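Local structure of GAF domain/HD domain protein (3EEA) at residues E16-L21 / L152-M157; R32-Y37 / G122-A127; R82-L87 / C108-P113. The protein is of unknown function, though its GAF domain, the part described here, belongs to a longer protein with an HD-GYP-type domain that may act as a phosphatase. All blocks are in the same frame, centred on the assembly; numbering follows the deposited sequence.

Contact 1 of 3, residues E16-L21 / L152-M157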
loop_
_atom_site.group_PDB
_atom_site.type_symbol
_atom_site.label_atom_id
_atom_site.label_comp_id
_atom_site.label_asym_id
_atom_site.label_seq_id
_atom_site.Cartn_x
_atom_site.Cartn_y
_atom_site.Cartn_z
ATOM N N GLU A 16 4.858 -6.039 12.293
ATOM C CA GLU A 16 3.973 -4.876 12.096
ATOM C C GLU A 16 3.788 -4.586 10.587
ATOM O O GLU A 16 2.734 -4.142 10.210
ATOM C CB GLU A 16 4.459 -3.594 12.750
ATOM C CG GLU A 16 4.422 -3.586 14.253
ATOM C CD GLU A 16 3.029 -3.401 14.821
ATOM O OE1 GLU A 16 2.154 -2.741 14.188
ATOM O OE2 GLU A 16 2.843 -3.877 15.945
ATOM N N VAL A 17 4.827 -4.788 9.787
ATOM C CA VAL A 17 4.748 -4.642 8.324
ATOM C C VAL A 17 3.689 -5.643 7.773
ATOM O O VAL A 17 2.813 -5.270 6.971
ATOM C CB VAL A 17 6.117 -4.813 7.650
ATOM C CG1 VAL A 17 6.005 -4.769 6.101
ATOM C CG2 VAL A 17 7.129 -3.678 8.120
ATOM N N ILE A 18 3.752 -6.892 8.232
ATOM C CA ILE A 18 2.808 -7.940 7.756
ATOM C C ILE A 18 1.361 -7.700 8.226
ATOM O O ILE A 18 0.416 -7.912 7.477
ATOM C CB ILE A 18 3.308 -9.380 8.143
ATOM C CG1 ILE A 18 4.603 -9.689 7.394
ATOM C CG2 ILE A 18 2.188 -10.402 7.871
ATOM C CD1 ILE A 18 4.594 -9.382 5.959
ATOM N N LYS A 19 1.186 -7.247 9.444
ATOM C CA LYS A 19 -0.121 -6.797 9.960
ATOM C C LYS A 19 -0.691 -5.660 9.103
ATOM O O LYS A 19 -1.855 -5.680 8.715
ATOM C CB LYS A 19 -0.018 -6.281 11.404
ATOM C CG LYS A 19 0.060 -7.332 12.475
ATOM C CD LYS A 19 -0.018 -6.721 13.880
ATOM C CE LYS A 19 -1.447 -6.247 14.221
ATOM N NZ LYS A 19 -1.788 -6.531 15.650
ATOM N N ASP A 20 0.125 -4.649 8.841
ATOM C CA ASP A 20 -0.361 -3.506 8.079
ATOM C C ASP A 20 -0.709 -3.959 6.643
ATOM O O ASP A 20 -1.755 -3.541 6.104
ATOM C CB ASP A 20 0.660 -2.379 8.028
ATOM C CG ASP A 20 0.823 -1.650 9.348
ATOM O OD1 ASP A 20 -0.065 -1.755 10.244
ATOM O OD2 ASP A 20 1.885 -0.960 9.487
ATOM N N LEU A 21 0.162 -4.772 6.038
ATOM C CA LEU A 21 -0.100 -5.341 4.674
ATOM C C LEU A 21 -1.431 -6.086 4.653
ATOM O O LEU A 21 -2.272 -5.848 3.766
ATOM C CB LEU A 21 1.001 -6.255 4.225
ATOM C CG LEU A 21 0.714 -7.053 2.937
ATOM C CD1 LEU A 21 0.583 -6.091 1.727
ATOM C CD2 LEU A 21 1.780 -8.093 2.649
ATOM N N LEU A 152 9.877 -5.915 -0.203
ATOM C CA LEU A 152 11.097 -5.127 -0.273
ATOM C C LEU A 152 11.479 -4.556 1.112
ATOM O O LEU A 152 12.661 -4.607 1.576
ATOM C CB LEU A 152 10.869 -3.996 -1.264
ATOM C CG LEU A 152 11.935 -2.963 -1.449
ATOM C CD1 LEU A 152 13.247 -3.656 -1.845
ATOM C CD2 LEU A 152 11.381 -2.039 -2.636
ATOM N N VAL A 153 10.463 -4.058 1.789
ATOM C CA VAL A 153 10.618 -3.535 3.147
ATOM C C VAL A 153 11.121 -4.628 4.093
ATOM O O VAL A 153 12.091 -4.398 4.858
ATOM C CB VAL A 153 9.309 -2.928 3.704
ATOM C CG1 VAL A 153 9.508 -2.512 5.206
ATOM C CG2 VAL A 153 8.897 -1.636 2.904
ATOM N N VAL A 154 10.446 -5.768 4.077
ATOM C CA VAL A 154 10.778 -6.923 4.961
ATOM C C VAL A 154 12.191 -7.385 4.676
ATOM O O VAL A 154 12.980 -7.619 5.600
ATOM C CB VAL A 154 9.765 -8.093 4.839
ATOM C CG1 VAL A 154 10.308 -9.372 5.601
ATOM C CG2 VAL A 154 8.407 -7.656 5.457
ATOM N N SER A 155 12.565 -7.410 3.400
ATOM C CA SER A 155 13.907 -7.859 3.043
ATOM C C SER A 155 14.961 -6.904 3.610
ATOM O O SER A 155 15.930 -7.366 4.226
ATOM C CB SER A 155 14.052 -8.076 1.556
ATOM O OG SER A 155 14.316 -6.863 0.909
ATOM N N HIS A 156 14.748 -5.585 3.508
ATOM C CA HIS A 156 15.644 -4.604 4.168
ATOM C C HIS A 156 15.761 -4.879 5.676
ATOM O O HIS A 156 16.880 -4.821 6.250
ATOM C CB HIS A 156 15.224 -3.141 3.963
ATOM C CG HIS A 156 15.351 -2.642 2.565
ATOM N ND1 HIS A 156 14.626 -1.566 2.095
ATOM C CD2 HIS A 156 16.085 -3.089 1.517
ATOM C CE1 HIS A 156 14.920 -1.363 0.821
ATOM N NE2 HIS A 156 15.802 -2.277 0.444
ATOM N N MET A 157 14.636 -5.163 6.326
ATOM C CA MET A 157 14.618 -5.446 7.776
ATOM C C MET A 157 15.325 -6.780 8.166
ATOM O O MET A 157 15.999 -6.849 9.196
ATOM C CB MET A 157 13.186 -5.499 8.274
ATOM C CG MET A 157 12.413 -4.195 8.162
ATOM S SD MET A 157 10.701 -4.197 8.838
ATOM C CE MET A 157 10.320 -2.423 8.848
#
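Val17 meets three side chains of the helical segment 152-157, Val153, Val154 and Met157, in a contact made wholly of apolar groups. Its two methyls divide the work. CG2, anti to the carbonyl carbon, takes the sulphur end of Met157: the two side chains reach toward each other tip to tip, with Val17 CG2 3.5 Å from Met157 CE. Val17 CG2 also lies 3.9 Å from Val153 CG1. Val17 CG1, anti to the backbone N (chi1 175°), turns instead to Val154, with Val154 CG2 3.8 Å away; these two valines cross obliquely. Ile18 adds a looser touch, Ile18 CD1 being 4.2 Å from Val154 CG2.

The polar groups take no part across the contact; within segment 152-157, Leu152 O accepts both His156 N, the ordinary helical bond, and Ser155 OG at 2.9 Å, the two donors coming from the same face of the carbonyl plane.

Behind the contact, Ile18 rests on Val36 and Phe38 of strand 33-39. Leu152, Val153 and Met157 also pack on the second subunit, and His156 ND1 hydrogen-bonds His156 ND1 of that subunit.

The short segments run antiparallel at 172°, their axes 10.6 Å apart, a spacing that leaves the side-chain tips to make the contact. This is the pairing of N-terminal and C-terminal helices on one face of the GAF-domain sheet, here beside a dimer interface.

Contact 2 of 3, residues R32-Y37 / G122-A127; sequences RWIAVY and GAVFMA
Trp33 CG sits between its backbone N and carbonyl carbon (chi1 51°), and the indole lies across Ala127. Ala127 CB stands over the centre of the six-membered ring of Trp33, 3.4 Å from its centroid and 11° off the normal, a CH-pi contact. Phe125 O lies near the plane at the edge of the same indole. An alanine in place of Trp33 would probably leave the Ala127 methyl without its aromatic partner and open a gap beside Leu54 and Leu107, which the indole also touches.

Phe125 and Tyr37 hold CG anti to the carbonyl carbon, and their side chains cross at about a right angle. Tyr37 CD2 comes to the edge of the Phe125 ring, in its plane, 3.5 Å from Phe125 CE2. Beyond this pair, Tyr37 meets Phe62 edge to face.

On the face opposite Trp33, Tyr37 and Phe125, Ile34 lies alongside both Val124 and Met126, with Ile34 CG2 3.7 Å from Val124 CG1. Ile34 and Val36 there pack against helix 14-28.

The antiparallel backbones are joined by reciprocal bonds at Ala35-Phe125 and Tyr37-Ala123; Phe125 N to Ala35 O, at 2.9 Å, is almost straight (177°). At the other end Ala127 O receives Arg32 N at 2.7 Å and, weakly, Trp33 N at 3.4 Å, while Ala127 N returns a bond to Trp33 O.

Arg32 and Trp33 thus both face Ala127 in a classic beta bulge beside the pocket of the GAF domain, where Arg32, Trp33, Tyr37 and Phe125 line the site of a bound polyether, probably from the crystallisation liquor.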
loop_
_atom_site.group_PDB
_atom_site.type_symbol
_atom_site.label_atom_id
_atom_site.label_comp_id
_atom_site.label_asym_id
_atom_site.label_seq_id
_atom_site.Cartn_x
_atom_site.Cartn_y
_atom_site.Cartn_z
ATOM N N ARG A 32 -12.126 -13.774 2.142
ATOM C CA ARG A 32 -12.497 -14.450 3.378
ATOM C C ARG A 32 -11.343 -14.429 4.397
ATOM O O ARG A 32 -11.515 -14.135 5.605
ATOM C CB ARG A 32 -12.909 -15.848 3.025
ATOM C CG ARG A 32 -13.378 -16.716 4.166
ATOM C CD ARG A 32 -13.593 -18.094 3.659
ATOM N NE ARG A 32 -13.911 -19.007 4.744
ATOM C CZ ARG A 32 -15.141 -19.170 5.240
ATOM N NH1 ARG A 32 -16.162 -18.445 4.773
ATOM N NH2 ARG A 32 -15.340 -20.032 6.230
ATOM N N TRP A 33 -10.156 -14.775 3.932
ATOM C CA TRP A 33 -8.992 -14.712 4.791
ATOM C C TRP A 33 -7.699 -14.575 3.988
ATOM O O TRP A 33 -7.722 -14.709 2.743
ATOM C CB TRP A 33 -8.908 -15.934 5.673
ATOM C CG TRP A 33 -8.999 -17.244 5.061
ATOM C CD1 TRP A 33 -10.045 -18.140 5.236
ATOM C CD2 TRP A 33 -7.962 -17.991 4.355
ATOM N NE1 TRP A 33 -9.772 -19.302 4.605
ATOM C CE2 TRP A 33 -8.508 -19.261 4.057
ATOM C CE3 TRP A 33 -6.681 -17.672 3.869
ATOM C CZ2 TRP A 33 -7.808 -20.236 3.338
ATOM C CZ3 TRP A 33 -5.967 -18.648 3.143
ATOM C CH2 TRP A 33 -6.548 -19.912 2.865
ATOM N N ILE A 34 -6.645 -14.236 4.722
ATOM C CA ILE A 34 -5.274 -14.046 4.250
ATOM C C ILE A 34 -4.325 -14.768 5.196
ATOM O O ILE A 34 -4.492 -14.712 6.421
ATOM C CB ILE A 34 -4.868 -12.536 4.206
ATOM C CG1 ILE A 34 -5.935 -11.761 3.444
ATOM C CG2 ILE A 34 -3.436 -12.384 3.640
ATOM C CD1 ILE A 34 -5.661 -10.239 3.203
ATOM N N ALA A 35 -3.390 -15.519 4.630
ATOM C CA ALA A 35 -2.425 -16.281 5.387
ATOM C C ALA A 35 -1.020 -15.982 4.844
ATOM O O ALA A 35 -0.770 -16.215 3.657
ATOM C CB ALA A 35 -2.737 -17.774 5.284
ATOM N N VAL A 36 -0.122 -15.475 5.696
ATOM C CA VAL A 36 1.190 -15.055 5.285
ATOM C C VAL A 36 2.213 -15.974 5.896
ATOM O O VAL A 36 2.124 -16.280 7.085
ATOM C CB VAL A 36 1.506 -13.565 5.718
ATOM C CG1 VAL A 36 2.935 -13.174 5.209
ATOM C CG2 VAL A 36 0.393 -12.642 5.246
ATOM N N TYR A 37 3.172 -16.393 5.078
ATOM C CA TYR A 37 4.274 -17.250 5.468
ATOM C C TYR A 37 5.624 -16.673 5.052
ATOM O O TYR A 37 5.736 -15.980 4.013
ATOM C CB TYR A 37 4.164 -18.567 4.725
ATOM C CG TYR A 37 2.977 -19.413 5.106
ATOM C CD1 TYR A 37 3.118 -20.546 5.941
ATOM C CD2 TYR A 37 1.706 -19.092 4.647
ATOM C CE1 TYR A 37 2.011 -21.299 6.300
ATOM C CE2 TYR A 37 0.614 -19.884 4.965
ATOM C CZ TYR A 37 0.766 -20.967 5.790
ATOM O OH TYR A 37 -0.338 -21.700 6.111
ATOM N N GLY A 122 8.925 -15.435 0.944
ATOM C CA GLY A 122 7.676 -15.699 1.637
ATOM C C GLY A 122 6.538 -15.840 0.653
ATOM O O GLY A 122 6.746 -15.898 -0.589
ATOM N N ALA A 123 5.332 -15.973 1.173
ATOM C CA ALA A 123 4.163 -16.153 0.320
ATOM C C ALA A 123 2.921 -15.575 1.023
ATOM O O ALA A 123 2.834 -15.642 2.223
ATOM C CB ALA A 123 3.961 -17.620 -0.035
ATOM N N VAL A 124 1.999 -15.026 0.258
ATOM C CA VAL A 124 0.706 -14.538 0.768
ATOM C C VAL A 124 -0.370 -15.339 0.065
ATOM O O VAL A 124 -0.441 -15.339 -1.186
ATOM C CB VAL A 124 0.518 -13.034 0.481
ATOM C CG1 VAL A 124 -0.854 -12.520 0.963
ATOM C CG2 VAL A 124 1.646 -12.231 1.129
ATOM N N PHE A 125 -1.206 -16.022 0.836
ATOM C CA PHE A 125 -2.355 -16.721 0.281
ATOM C C PHE A 125 -3.652 -15.989 0.667
ATOM O O PHE A 125 -3.822 -15.551 1.821
ATOM C CB PHE A 125 -2.388 -18.109 0.802
ATOM C CG PHE A 125 -1.114 -18.894 0.536
ATOM C CD1 PHE A 125 -0.927 -19.524 -0.676
ATOM C CD2 PHE A 125 -0.085 -18.934 1.479
ATOM C CE1 PHE A 125 0.250 -20.247 -0.922
ATOM C CE2 PHE A 125 1.095 -19.655 1.250
ATOM C CZ PHE A 125 1.268 -20.286 0.035
ATOM N N MET A 126 -4.527 -15.824 -0.297
ATOM C CA MET A 126 -5.796 -15.102 -0.122
ATOM C C MET A 126 -6.880 -16.015 -0.621
ATOM O O MET A 126 -6.678 -16.706 -1.603
ATOM C CB MET A 126 -5.780 -13.810 -0.903
ATOM C CG MET A 126 -4.712 -12.815 -0.300
ATOM S SD MET A 126 -4.639 -11.267 -1.170
ATOM C CE MET A 126 -6.184 -10.545 -0.822
ATOM N N ALA A 127 -8.003 -16.050 0.102
ATOM C CA ALA A 127 -9.070 -16.989 -0.197
ATOM C C ALA A 127 -10.407 -16.279 -0.154
ATOM O O ALA A 127 -10.614 -15.387 0.663
ATOM C CB ALA A 127 -9.075 -18.156 0.841
#

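Contact 3 of 3, residues R82-L87 / C108-P113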
loop_
_atom_site.group_PDB
_atom_site.type_symbol
_atom_site.label_atom_id
_atom_site.label_comp_id
_atom_site.label_asym_id
_atom_site.label_seq_id
_atom_site.Cartn_x
_atom_site.Cartn_y
_atom_site.Cartn_z
ATOM N N ARG A 82 8.744 -18.270 -9.409
ATOM C CA ARG A 82 8.664 -16.955 -8.759
ATOM C C ARG A 82 7.462 -16.196 -9.267
ATOM O O ARG A 82 7.594 -14.999 -9.511
ATOM C CB ARG A 82 9.843 -16.034 -9.111
ATOM C CG ARG A 82 10.989 -16.156 -8.298
ATOM C CD ARG A 82 11.726 -17.340 -8.678
ATOM N NE ARG A 82 13.114 -17.098 -8.360
ATOM C CZ ARG A 82 14.092 -17.944 -8.632
ATOM N NH1 ARG A 82 13.838 -19.104 -9.212
ATOM N NH2 ARG A 82 15.324 -17.618 -8.321
ATOM N N GLN A 83 6.331 -16.872 -9.464
ATOM C CA GLN A 83 5.130 -16.227 -9.923
ATOM C C GLN A 83 3.886 -16.671 -9.172
ATOM O O GLN A 83 3.873 -17.723 -8.544
ATOM C CB GLN A 83 4.906 -16.497 -11.409
ATOM C CG GLN A 83 6.091 -16.002 -12.254
ATOM C CD GLN A 83 5.972 -16.360 -13.698
ATOM O OE1 GLN A 83 4.919 -16.833 -14.139
ATOM N NE2 GLN A 83 7.041 -16.114 -14.460
ATOM N N HIS A 84 2.867 -15.823 -9.222
ATOM C CA HIS A 84 1.600 -16.110 -8.581
ATOM C C HIS A 84 0.844 -17.201 -9.304
ATOM O O HIS A 84 1.020 -17.380 -10.534
ATOM C CB HIS A 84 0.726 -14.874 -8.469
ATOM C CG HIS A 84 -0.021 -14.496 -9.714
ATOM N ND1 HIS A 84 0.561 -13.833 -10.775
ATOM C CD2 HIS A 84 -1.323 -14.686 -10.057
ATOM C CE1 HIS A 84 -0.359 -13.611 -11.702
ATOM N NE2 HIS A 84 -1.502 -14.131 -11.295
ATOM N N LEU A 85 0.020 -17.927 -8.544
ATOM C CA LEU A 85 -0.855 -18.971 -9.112
ATOM C C LEU A 85 -2.220 -18.839 -8.444
ATOM O O LEU A 85 -2.294 -18.415 -7.301
ATOM C CB LEU A 85 -0.256 -20.362 -8.846
ATOM C CG LEU A 85 1.066 -20.590 -9.568
ATOM C CD1 LEU A 85 1.799 -21.883 -9.113
ATOM C CD2 LEU A 85 0.837 -20.564 -11.115
ATOM N N MET A 86 -3.297 -19.179 -9.148
ATOM C CA MET A 86 -4.639 -19.214 -8.528
ATOM C C MET A 86 -5.313 -20.568 -8.756
ATOM O O MET A 86 -5.317 -21.058 -9.877
ATOM C CB MET A 86 -5.517 -18.100 -9.099
ATOM C CG MET A 86 -6.962 -18.014 -8.487
ATOM S SD MET A 86 -7.850 -16.522 -9.007
ATOM C CE MET A 86 -8.203 -16.942 -10.756
ATOM N N LEU A 87 -5.871 -21.158 -7.704
ATOM C CA LEU A 87 -6.689 -22.353 -7.845
ATOM C C LEU A 87 -8.127 -21.996 -7.643
ATOM O O LEU A 87 -8.502 -21.548 -6.549
ATOM C CB LEU A 87 -6.315 -23.374 -6.796
ATOM C CG LEU A 87 -5.004 -24.075 -6.993
ATOM C CD1 LEU A 87 -4.822 -25.056 -5.864
ATOM C CD2 LEU A 87 -4.965 -24.786 -8.377
ATOM N N CYS A 108 -11.712 -20.310 -3.549
ATOM C CA CYS A 108 -10.849 -19.891 -4.637
ATOM C C CYS A 108 -9.579 -19.395 -3.910
ATOM O O CYS A 108 -9.712 -18.572 -2.998
ATOM C CB CYS A 108 -11.521 -18.740 -5.402
ATOM S SG CYS A 108 -10.388 -17.939 -6.573
ATOM N N VAL A 109 -8.389 -19.888 -4.279
ATOM C CA VAL A 109 -7.137 -19.508 -3.552
ATOM C C VAL A 109 -6.091 -18.906 -4.471
ATOM O O VAL A 109 -5.738 -19.470 -5.508
ATOM C CB VAL A 109 -6.531 -20.653 -2.728
ATOM C CG1 VAL A 109 -5.239 -20.154 -2.001
ATOM C CG2 VAL A 109 -7.581 -21.257 -1.743
ATOM N N LEU A 110 -5.671 -17.694 -4.116
ATOM C CA LEU A 110 -4.650 -17.009 -4.825
ATOM C C LEU A 110 -3.356 -17.093 -4.002
ATOM O O LEU A 110 -3.356 -16.736 -2.824
ATOM C CB LEU A 110 -5.051 -15.573 -5.054
ATOM C CG LEU A 110 -4.028 -14.651 -5.657
ATOM C CD1 LEU A 110 -3.774 -14.981 -7.136
ATOM C CD2 LEU A 110 -4.488 -13.181 -5.488
ATOM N N ALA A 111 -2.290 -17.558 -4.633
ATOM C CA ALA A 111 -0.957 -17.712 -4.007
ATOM C C ALA A 111 0.011 -16.707 -4.640
ATOM O O ALA A 111 0.321 -16.811 -5.828
ATOM C CB ALA A 111 -0.469 -19.127 -4.244
ATOM N N VAL A 112 0.476 -15.744 -3.862
ATOM C CA VAL A 112 1.340 -14.687 -4.349
ATOM C C VAL A 112 2.691 -14.752 -3.620
ATOM O O VAL A 112 2.776 -14.542 -2.389
ATOM C CB VAL A 112 0.728 -13.305 -4.179
ATOM C CG1 VAL A 112 1.683 -12.241 -4.721
ATOM C CG2 VAL A 112 -0.633 -13.228 -4.904
ATOM N N PRO A 113 3.768 -15.022 -4.381
ATOM C CA PRO A 113 5.069 -15.115 -3.715
ATOM C C PRO A 113 5.532 -13.740 -3.333
ATOM O O PRO A 113 5.231 -12.781 -4.056
ATOM C CB PRO A 113 6.011 -15.684 -4.778
ATOM C CG PRO A 113 5.361 -15.453 -6.061
ATOM C CD PRO A 113 3.834 -15.390 -5.809
#
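Leu85 and Ala111 exchange two backbone hydrogen bonds, Ala111 N to Leu85 O at 2.8 Å and Leu85 N to Ala111 O at 3.0 Å. The first is nearly linear, 170° at the hydrogen. Leu87 and Val109 form the next hydrogen-bonded pair, with Leu87 N 2.8 Å from Val109 O and the return bond equally short. Between them, Met86 and Leu110 are a non-hydrogen-bonded pair, in which Met86 CA makes a CA-H...O contact with Val109 O.

Side chains pack around this ladder. Met86 CG is anti to the backbone N (chi1 -179°) and lies 3.9 Å from Cys108 SG; Met86 SD meets the same sulphur at 3.8 Å. Leu110 CD1 comes obliquely to the His84 ring, 3.8 Å from His84 CD2, and also touches Met86 CB. Ahead of strand 85-87, the backbone of Gln83 and His84 lies against the Pro113 ring, with Pro113 CD 3.6 Å from His84 N. Arg82, with positive phi, has just left the preceding helix; its NE is bonded to Thr118 O.

Segment 85-87 is the outermost strand of this chain's sheet on this side, while strand 107-116 is paired beyond it with strand 119-129. Helix 137-158 receives His84, Leu110 and Val112 on one face; helix 73-81 takes Leu85 and Leu87 on the other, and also Pro113.

Contacts 2 and 3 belong to one antiparallel sheet: strands 119-129 and 107-116 are neighbours in it, joined by backbone bonds such as that between Val124 N and Val112 O. The centre of contact 2 is about 3 Å from that of the chain, and the contact is almost wholly buried, mixing strand bonds with aromatic packing at the pocket. Contact 3, at the sheet's margin, is partly buried; its bonding is similar, but its flanks mix sulphur, imidazole and aliphatic groups. Contact 1, also largely buried though further from the chain's centre, joins two helices through apolar tips and packs partly on the second subunit. Ile18 packing on Val36 connects it to contact 2, whereas contact 3 lies across the chain's centre from it.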